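Local coordinates for protein UTP--glucose-1-phosphate uridylyltransferase YngB (Bacillus subtilis, PDB 7O2N) that catalyses the formation of UDP-glucose and diphosphate from UTP and glucose-1-phosphate, feeding glycolipid synthesis and wall teichoic acid glucosylation during anaerobic fermentative growth, at residues K6-A11 with H119-E124; K27-I32 with K61-D66. One frame throughout, in Å; residues are numbered along the deposited sequence.

Contact 1 of 2, residues K6-A11 with H119-E124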
ATOM      1  N   LYS A   6     -17.484 -14.820  18.191  1.00 58.97           N
ATOM      2  CA  LYS A   6     -16.051 -14.922  17.952  1.00 56.99           C
ATOM      3  C   LYS A   6     -15.784 -15.257  16.489  1.00 54.09           C
ATOM      4  O   LYS A   6     -16.589 -15.931  15.859  1.00 54.30           O
ATOM      5  CB  LYS A   6     -15.434 -15.989  18.859  1.00 57.70           C
ATOM      6  CG  LYS A   6     -15.245 -15.618  20.326  1.00 59.32           C
ATOM      7  CD  LYS A   6     -14.998 -16.873  21.156  1.00 59.97           C
ATOM      8  CE  LYS A   6     -14.232 -16.645  22.439  1.00 70.84           C
ATOM      9  NZ  LYS A   6     -13.999 -17.921  23.160  1.00 70.03           N
ATOM     10  N   ALA A   7     -14.622 -14.804  15.997  1.00 55.00           N
ATOM     11  CA  ALA A   7     -14.199 -14.929  14.611  1.00 47.19           C
ATOM     12  C   ALA A   7     -12.698 -15.223  14.524  1.00 48.03           C
ATOM     13  O   ALA A   7     -11.911 -14.824  15.387  1.00 50.47           O
ATOM     14  CB  ALA A   7     -14.536 -13.644  13.910  1.00 45.46           C
ATOM     15  N   VAL A   8     -12.298 -15.902  13.448  1.00 48.79           N
ATOM     16  CA  VAL A   8     -10.905 -16.272  13.234  1.00 48.86           C
ATOM     17  C   VAL A   8     -10.433 -15.772  11.874  1.00 53.00           C
ATOM     18  O   VAL A   8     -10.943 -16.232  10.848  1.00 60.17           O
ATOM     19  CB  VAL A   8     -10.739 -17.796  13.271  1.00 44.74           C
ATOM     20  CG1 VAL A   8      -9.280 -18.152  13.101  1.00 43.94           C
ATOM     21  CG2 VAL A   8     -11.303 -18.412  14.533  1.00 43.96           C
ATOM     22  N   ILE A   9      -9.442 -14.870  11.866  1.00 49.23           N
ATOM     23  CA  ILE A   9      -8.869 -14.412  10.602  1.00 49.08           C
ATOM     24  C   ILE A   9      -7.503 -15.072  10.423  1.00 46.21           C
ATOM     25  O   ILE A   9      -6.579 -14.736  11.162  1.00 51.64           O
ATOM     26  CB  ILE A   9      -8.721 -12.879  10.592  1.00 46.64           C
ATOM     27  CG1 ILE A   9      -9.983 -12.173  11.075  1.00 47.98           C
ATOM     28  CG2 ILE A   9      -8.283 -12.378   9.233  1.00 42.71           C
ATOM     29  CD1 ILE A   9      -9.783 -10.690  11.297  1.00 46.47           C
ATOM     30  N   PRO A  10      -7.297 -15.988   9.443  1.00 41.85           N
ATOM     31  CA  PRO A  10      -5.977 -16.574   9.230  1.00 44.52           C
ATOM     32  C   PRO A  10      -5.204 -15.512   8.448  1.00 45.39           C
ATOM     33  O   PRO A  10      -5.760 -14.887   7.555  1.00 44.35           O
ATOM     34  CB  PRO A  10      -6.241 -17.861   8.433  1.00 40.16           C
ATOM     35  CG  PRO A  10      -7.751 -17.908   8.275  1.00 44.01           C
ATOM     36  CD  PRO A  10      -8.270 -16.493   8.469  1.00 41.65           C
ATOM     37  N   ALA A  11      -3.956 -15.261   8.844  1.00 46.99           N
ATOM     38  CA  ALA A  11      -3.157 -14.231   8.206  1.00 46.86           C
ATOM     39  C   ALA A  11      -1.680 -14.615   8.233  1.00 52.88           C
ATOM     40  O   ALA A  11      -0.855 -13.798   8.627  1.00 57.25           O
ATOM     41  CB  ALA A  11      -3.358 -12.914   8.905  1.00 41.78           C
ATOM     42  N   HIS A 119      -8.992 -23.818  21.204  1.00 76.09           N
ATOM     43  CA  HIS A 119      -9.122 -23.610  22.636  1.00 69.74           C
ATOM     44  C   HIS A 119      -9.667 -22.215  22.909  1.00 65.79           C
ATOM     45  O   HIS A 119     -10.275 -21.968  23.950  1.00 65.29           O
ATOM     46  CB  HIS A 119      -7.782 -23.885  23.335  1.00 77.64           C
ATOM     47  CG  HIS A 119      -7.355 -25.318  23.263  1.00 91.87           C
ATOM     48  ND1 HIS A 119      -7.638 -26.228  24.270  1.00 91.47           N
ATOM     49  CD2 HIS A 119      -6.698 -26.014  22.305  1.00 87.62           C
ATOM     50  CE1 HIS A 119      -7.168 -27.415  23.939  1.00 89.54           C
ATOM     51  NE2 HIS A 119      -6.592 -27.310  22.739  1.00 93.86           N
ATOM     52  N   PHE A 120      -9.440 -21.316  21.947  1.00 71.84           N
ATOM     53  CA  PHE A 120      -9.812 -19.920  22.101  1.00 67.35           C
ATOM     54  C   PHE A 120     -11.324 -19.769  22.001  1.00 64.98           C
ATOM     55  O   PHE A 120     -11.917 -19.052  22.804  1.00 70.89           O
ATOM     56  CB  PHE A 120      -9.048 -19.031  21.118  1.00 67.36           C
ATOM     57  CG  PHE A 120      -9.704 -17.696  20.875  1.00 67.02           C
ATOM     58  CD1 PHE A 120      -9.613 -16.682  21.816  1.00 65.90           C
ATOM     59  CD2 PHE A 120     -10.425 -17.458  19.717  1.00 60.20           C
ATOM     60  CE1 PHE A 120     -10.198 -15.446  21.593  1.00 61.75           C
ATOM     61  CE2 PHE A 120     -11.032 -16.229  19.512  1.00 61.71           C
ATOM     62  CZ  PHE A 120     -10.913 -15.220  20.443  1.00 60.83           C
ATOM     63  N   ILE A 121     -11.939 -20.431  21.014  1.00 66.07           N
ATOM     64  CA  ILE A 121     -13.391 -20.342  20.892  1.00 77.09           C
ATOM     65  C   ILE A 121     -14.014 -21.394  21.803  1.00 71.86           C
ATOM     66  O   ILE A 121     -15.058 -21.184  22.409  1.00 63.53           O
ATOM     67  CB  ILE A 121     -13.909 -20.400  19.429  1.00 81.03           C
ATOM     68  CG1 ILE A 121     -13.472 -21.653  18.675  1.00 71.46           C
ATOM     69  CG2 ILE A 121     -13.561 -19.131  18.644  1.00 67.11           C
ATOM     70  CD1 ILE A 121     -12.839 -21.309  17.359  1.00 70.89           C
ATOM     71  N   GLY A 122     -13.321 -22.524  21.905  1.00 75.90           N
ATOM     72  CA  GLY A 122     -13.720 -23.584  22.803  1.00 79.28           C
ATOM     73  C   GLY A 122     -15.050 -24.174  22.370  1.00 77.84           C
ATOM     74  O   GLY A 122     -15.071 -24.992  21.457  1.00 78.89           O
ATOM     75  N   ASP A 123     -16.131 -23.729  23.025  1.00 72.35           N
ATOM     76  CA  ASP A 123     -17.410 -24.373  22.803  1.00 82.96           C
ATOM     77  C   ASP A 123     -18.488 -23.360  22.446  1.00 88.38           C
ATOM     78  O   ASP A 123     -19.462 -23.167  23.178  1.00 85.20           O
ATOM     79  CB  ASP A 123     -17.795 -25.346  23.910  1.00 87.70           C
ATOM     80  CG  ASP A 123     -18.526 -26.524  23.298  1.00103.41           C
ATOM     81  OD1 ASP A 123     -17.834 -27.382  22.693  1.00103.86           O
ATOM     82  OD2 ASP A 123     -19.779 -26.524  23.338  1.00108.22           O
ATOM     83  N   GLU A 124     -18.291 -22.747  21.279  1.00 85.09           N
ATOM     84  CA  GLU A 124     -19.243 -21.824  20.690  1.00 79.62           C
ATOM     85  C   GLU A 124     -19.342 -22.117  19.190  1.00 78.95           C
ATOM     86  O   GLU A 124     -18.588 -22.910  18.622  1.00 79.66           O
ATOM     87  CB  GLU A 124     -18.791 -20.380  20.913  1.00 70.41           C
ATOM     88  CG  GLU A 124     -18.795 -19.901  22.346  1.00 77.19           C
ATOM     89  CD  GLU A 124     -18.127 -18.541  22.504  1.00 92.13           C
ATOM     90  OE1 GLU A 124     -16.880 -18.494  22.619  1.00 84.87           O
ATOM     91  OE2 GLU A 124     -18.848 -17.518  22.494  1.00119.67           O
TER
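One face of the F120 ring is taken by the side chain of K6, whose CE sits 4.1 Å from CZ, displaced toward the rim. Farther out, the ammonium itself stands almost on the ring normal, with NZ of K6 4.7 Å from the centroid of F120 and 6° off the perpendicular, a cation-pi contact. The carbonyl O of A7 approaches the same ring obliquely, and H100 meets it from outside the two segments with its plane inclined by about 50°. The extended chain of K6 runs on past the ring to the C-terminal end of helix 118-121, where NZ points to the backbone O of F120 in a hydrogen bond modelled so short that its geometry is doubtful. A salt bridge from the same nitrogen to OE1 of E124, 3.0 Å from NZ, is less certain because the placement of that carboxylate oxygen is doubtful. The ring face would probably help to stabilise the positive charge. The fold here is the parallel, Rossmann-like core of a GT-A nucleotidyltransferase: strand 6-11 lies between strands 52-57 and 125-129, and the short helix turns through G122, with positive phi, into the latter strand. Beneath the lysine, CG2 of I121 packs 3.7 Å from CB of K6, the two side chains crossing obliquely. CG1 of I121 lies between the backbone N and the carbonyl carbon (chi1 57°), and from it CD1 reaches CG2 of V8, 4.3 Å away, while F126 of strand 125-129 also touches both V8 and I121.

Contact 2 of 2, residues K27-I32 with K61-D66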
ATOM      1  N   LYS A  27       0.983  -8.773   3.415  1.00 41.27           N
ATOM      2  CA  LYS A  27      -0.056  -8.663   2.410  1.00 41.15           C
ATOM      3  C   LYS A  27      -1.256  -7.929   2.996  1.00 42.95           C
ATOM      4  O   LYS A  27      -1.811  -7.060   2.330  1.00 44.54           O
ATOM      5  CB  LYS A  27      -0.366 -10.088   1.935  1.00 44.41           C
ATOM      6  CG  LYS A  27      -1.601 -10.274   1.068  1.00 60.63           C
ATOM      7  CD  LYS A  27      -2.653 -11.194   1.676  1.00 70.42           C
ATOM      8  CE  LYS A  27      -2.229 -12.648   1.678  1.00 72.47           C
ATOM      9  NZ  LYS A  27      -3.396 -13.545   1.497  1.00 93.26           N
ATOM     10  N   GLU A  28      -1.607  -8.237   4.257  1.00 40.37           N
ATOM     11  CA  GLU A  28      -2.881  -7.801   4.803  1.00 43.72           C
ATOM     12  C   GLU A  28      -2.845  -6.336   5.229  1.00 47.82           C
ATOM     13  O   GLU A  28      -3.897  -5.753   5.526  1.00 54.66           O
ATOM     14  CB  GLU A  28      -3.470  -8.750   5.850  1.00 45.03           C
ATOM     15  CG  GLU A  28      -2.442  -9.611   6.552  1.00 58.66           C
ATOM     16  CD  GLU A  28      -1.924 -10.872   5.858  1.00 60.30           C
ATOM     17  OE1 GLU A  28      -2.653 -11.893   5.836  1.00 65.95           O
ATOM     18  OE2 GLU A  28      -0.785 -10.840   5.361  1.00 54.05           O
ATOM     19  N   MET A  29      -1.646  -5.741   5.211  1.00 44.08           N
ATOM     20  CA  MET A  29      -1.499  -4.335   5.563  1.00 41.89           C
ATOM     21  C   MET A  29      -1.507  -3.465   4.316  1.00 39.48           C
ATOM     22  O   MET A  29      -1.496  -2.257   4.424  1.00 45.06           O
ATOM     23  CB  MET A  29      -0.204  -4.065   6.338  1.00 41.74           C
ATOM     24  CG  MET A  29      -0.197  -4.575   7.760  1.00 39.06           C
ATOM     25  SD  MET A  29      -1.617  -3.980   8.724  1.00 47.94           S
ATOM     26  CE  MET A  29      -1.087  -2.307   9.065  1.00 38.54           C
ATOM     27  N   LEU A  30      -1.501  -4.066   3.129  1.00 43.00           N
ATOM     28  CA  LEU A  30      -1.550  -3.270   1.911  1.00 40.56           C
ATOM     29  C   LEU A  30      -2.806  -2.410   1.926  1.00 41.11           C
ATOM     30  O   LEU A  30      -3.910  -2.826   2.306  1.00 34.32           O
ATOM     31  CB  LEU A  30      -1.493  -4.159   0.667  1.00 37.61           C
ATOM     32  CG  LEU A  30      -0.159  -4.871   0.442  1.00 38.73           C
ATOM     33  CD1 LEU A  30      -0.303  -5.935  -0.631  1.00 39.50           C
ATOM     34  CD2 LEU A  30       0.905  -3.868   0.025  1.00 39.85           C
ATOM     35  N   PRO A  31      -2.642  -1.132   1.557  1.00 43.27           N
ATOM     36  CA  PRO A  31      -3.739  -0.181   1.665  1.00 45.66           C
ATOM     37  C   PRO A  31      -4.739  -0.525   0.566  1.00 46.00           C
ATOM     38  O   PRO A  31      -4.337  -0.878  -0.535  1.00 41.23           O
ATOM     39  CB  PRO A  31      -3.027   1.167   1.466  1.00 42.22           C
ATOM     40  CG  PRO A  31      -1.825   0.838   0.595  1.00 43.96           C
ATOM     41  CD  PRO A  31      -1.399  -0.545   1.042  1.00 46.07           C
ATOM     42  N   ILE A  32      -6.037  -0.447   0.887  1.00 51.72           N
ATOM     43  CA  ILE A  32      -7.022  -0.582  -0.160  1.00 46.22           C
ATOM     44  C   ILE A  32      -7.522   0.780  -0.594  1.00 56.50           C
ATOM     45  O   ILE A  32      -7.309   1.145  -1.751  1.00 85.11           O
ATOM     46  CB  ILE A  32      -8.113  -1.610   0.137  1.00 47.56           C
ATOM     47  CG1 ILE A  32      -7.586  -3.008  -0.198  1.00 48.32           C
ATOM     48  CG2 ILE A  32      -9.372  -1.284  -0.658  1.00 49.23           C
ATOM     49  CD1 ILE A  32      -6.745  -3.073  -1.458  1.00 44.78           C
ATOM     50  N   LYS A  61       4.966 -10.044  11.186  1.00 48.43           N
ATOM     51  CA  LYS A  61       3.690  -9.410  10.903  1.00 49.53           C
ATOM     52  C   LYS A  61       3.263  -8.520  12.071  1.00 50.49           C
ATOM     53  O   LYS A  61       2.059  -8.366  12.313  1.00 55.11           O
ATOM     54  CB  LYS A  61       2.628 -10.456  10.561  1.00 47.00           C
ATOM     55  CG  LYS A  61       2.985 -11.294   9.351  1.00 46.88           C
ATOM     56  CD  LYS A  61       1.786 -11.965   8.744  1.00 45.31           C
ATOM     57  CE  LYS A  61       2.062 -12.442   7.334  1.00 49.02           C
ATOM     58  NZ  LYS A  61       0.803 -12.536   6.568  1.00 57.60           N
ATOM     59  N   ARG A  62       4.255  -7.928  12.759  1.00 45.30           N
ATOM     60  CA  ARG A  62       4.029  -7.077  13.916  1.00 45.38           C
ATOM     61  C   ARG A  62       3.093  -5.939  13.526  1.00 45.40           C
ATOM     62  O   ARG A  62       2.221  -5.568  14.304  1.00 49.42           O
ATOM     63  CB  ARG A  62       5.336  -6.544  14.518  1.00 46.85           C
ATOM     64  N   SER A  63       3.238  -5.411  12.306  1.00 43.06           N
ATOM     65  CA  SER A  63       2.457  -4.249  11.916  1.00 39.78           C
ATOM     66  C   SER A  63       0.943  -4.455  12.057  1.00 43.11           C
ATOM     67  O   SER A  63       0.224  -3.490  12.336  1.00 46.66           O
ATOM     68  CB  SER A  63       2.856  -3.724  10.573  1.00 42.53           C
ATOM     69  OG  SER A  63       2.677  -4.677   9.542  1.00 49.91           O
ATOM     70  N   ILE A  64       0.448  -5.687  11.883  1.00 39.06           N
ATOM     71  CA  ILE A  64      -0.978  -5.932  12.050  1.00 45.58           C
ATOM     72  C   ILE A  64      -1.369  -5.645  13.503  1.00 53.60           C
ATOM     73  O   ILE A  64      -2.358  -4.965  13.755  1.00 55.17           O
ATOM     74  CB  ILE A  64      -1.373  -7.363  11.631  1.00 47.53           C
ATOM     75  CG1 ILE A  64      -1.203  -7.618  10.133  1.00 48.46           C
ATOM     76  CG2 ILE A  64      -2.771  -7.745  12.098  1.00 38.97           C
ATOM     77  CD1 ILE A  64      -0.860  -9.068   9.844  1.00 44.93           C
ATOM     78  N   GLU A  65      -0.576  -6.166  14.449  1.00 57.10           N
ATOM     79  CA  GLU A  65      -0.850  -6.072  15.878  1.00 54.28           C
ATOM     80  C   GLU A  65      -0.761  -4.614  16.336  1.00 49.51           C
ATOM     81  O   GLU A  65      -1.529  -4.163  17.191  1.00 54.01           O
ATOM     82  CB  GLU A  65       0.119  -6.969  16.665  1.00 64.20           C
ATOM     83  CG  GLU A  65       0.283  -8.363  16.070  1.00 77.35           C
ATOM     84  CD  GLU A  65       1.368  -9.234  16.677  1.00 91.88           C
ATOM     85  OE1 GLU A  65       1.617  -9.075  17.890  1.00108.54           O
ATOM     86  OE2 GLU A  65       1.954 -10.079  15.940  1.00 87.99           O
ATOM     87  N   ASP A  66       0.204  -3.895  15.764  1.00 42.53           N
ATOM     88  CA  ASP A  66       0.446  -2.509  16.076  1.00 43.63           C
ATOM     89  C   ASP A  66      -0.717  -1.668  15.564  1.00 45.71           C
ATOM     90  O   ASP A  66      -1.162  -0.760  16.249  1.00 54.01           O
ATOM     91  CB  ASP A  66       1.782  -2.070  15.483  1.00 41.01           C
ATOM     92  CG  ASP A  66       2.967  -2.292  16.412  1.00 49.70           C
ATOM     93  OD1 ASP A  66       2.778  -2.303  17.686  1.00 53.53           O
ATOM     94  OD2 ASP A  66       4.087  -2.407  15.877  1.00 50.18           O
TER
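K61 reaches E28 as an extended rod, its CG anti to the carbonyl carbon (chi1 -60°), whereas the glutamate chain is bent at chi2 (-81°) and presents its carboxylate across the lysine's tip. The two side chains meet at about a right angle, and NZ of K61 donates to OE2 of E28 at 2.6 Å in a salt bridge. The ammonium comes from above the carboxylate, 56° out of its plane. Nearer the backbone, CG of E28 packs 3.7 Å from CD1 of I64. M29, bent at both chi2 and chi3, curls over the start of helix 62-67: its SD lies 3.9 Å from CG1 of I64, and its CG is 3.4 Å from OG of S63. The 3-10 turn 27-29 belongs to the Lys-Glu-Met-Leu-Pro segment that closes the N-terminal signature of this family, begun by the glycine-rich loop with G13, consistent with a place beside the nucleotide-binding region. I38 of helix 37-47 packs on E28 and M29, and I55 on I64; Q25 of the second subunit of the homodimer packs on S63. An alanine in place of E28 would probably leave the K61 ammonium without its carboxylate mate and open a gap beside CD1 of I64. K61 NZ also donates to the backbone O of G13 and, probably, of A11; a carboxylate oxygen and two carbonyls thus grip one ammonium, which would probably fix its tip against the end of strand 6-11.

Overall arrangement
Both contacts belong to the nucleotidyltransferase core, with their centres about 20 Å apart. Along the chain contact 2 is nested within the loop closed by contact 1: strand 6-11 comes first, then residues 27-32 and 61-66, and finally 119-124. Strand 6-11 connects them, since its beginning meets the end of helix 118-121 while its other end, at A11, touches contact 2. There A11 carries the link by its backbone O, turned to K61, and by its CB, which packs on E28 OE1. Thus contact 1 joins the central parallel sheet to the helix preceding strand 125-129, whereas contact 2 lies where the core approaches the second subunit of the dimer.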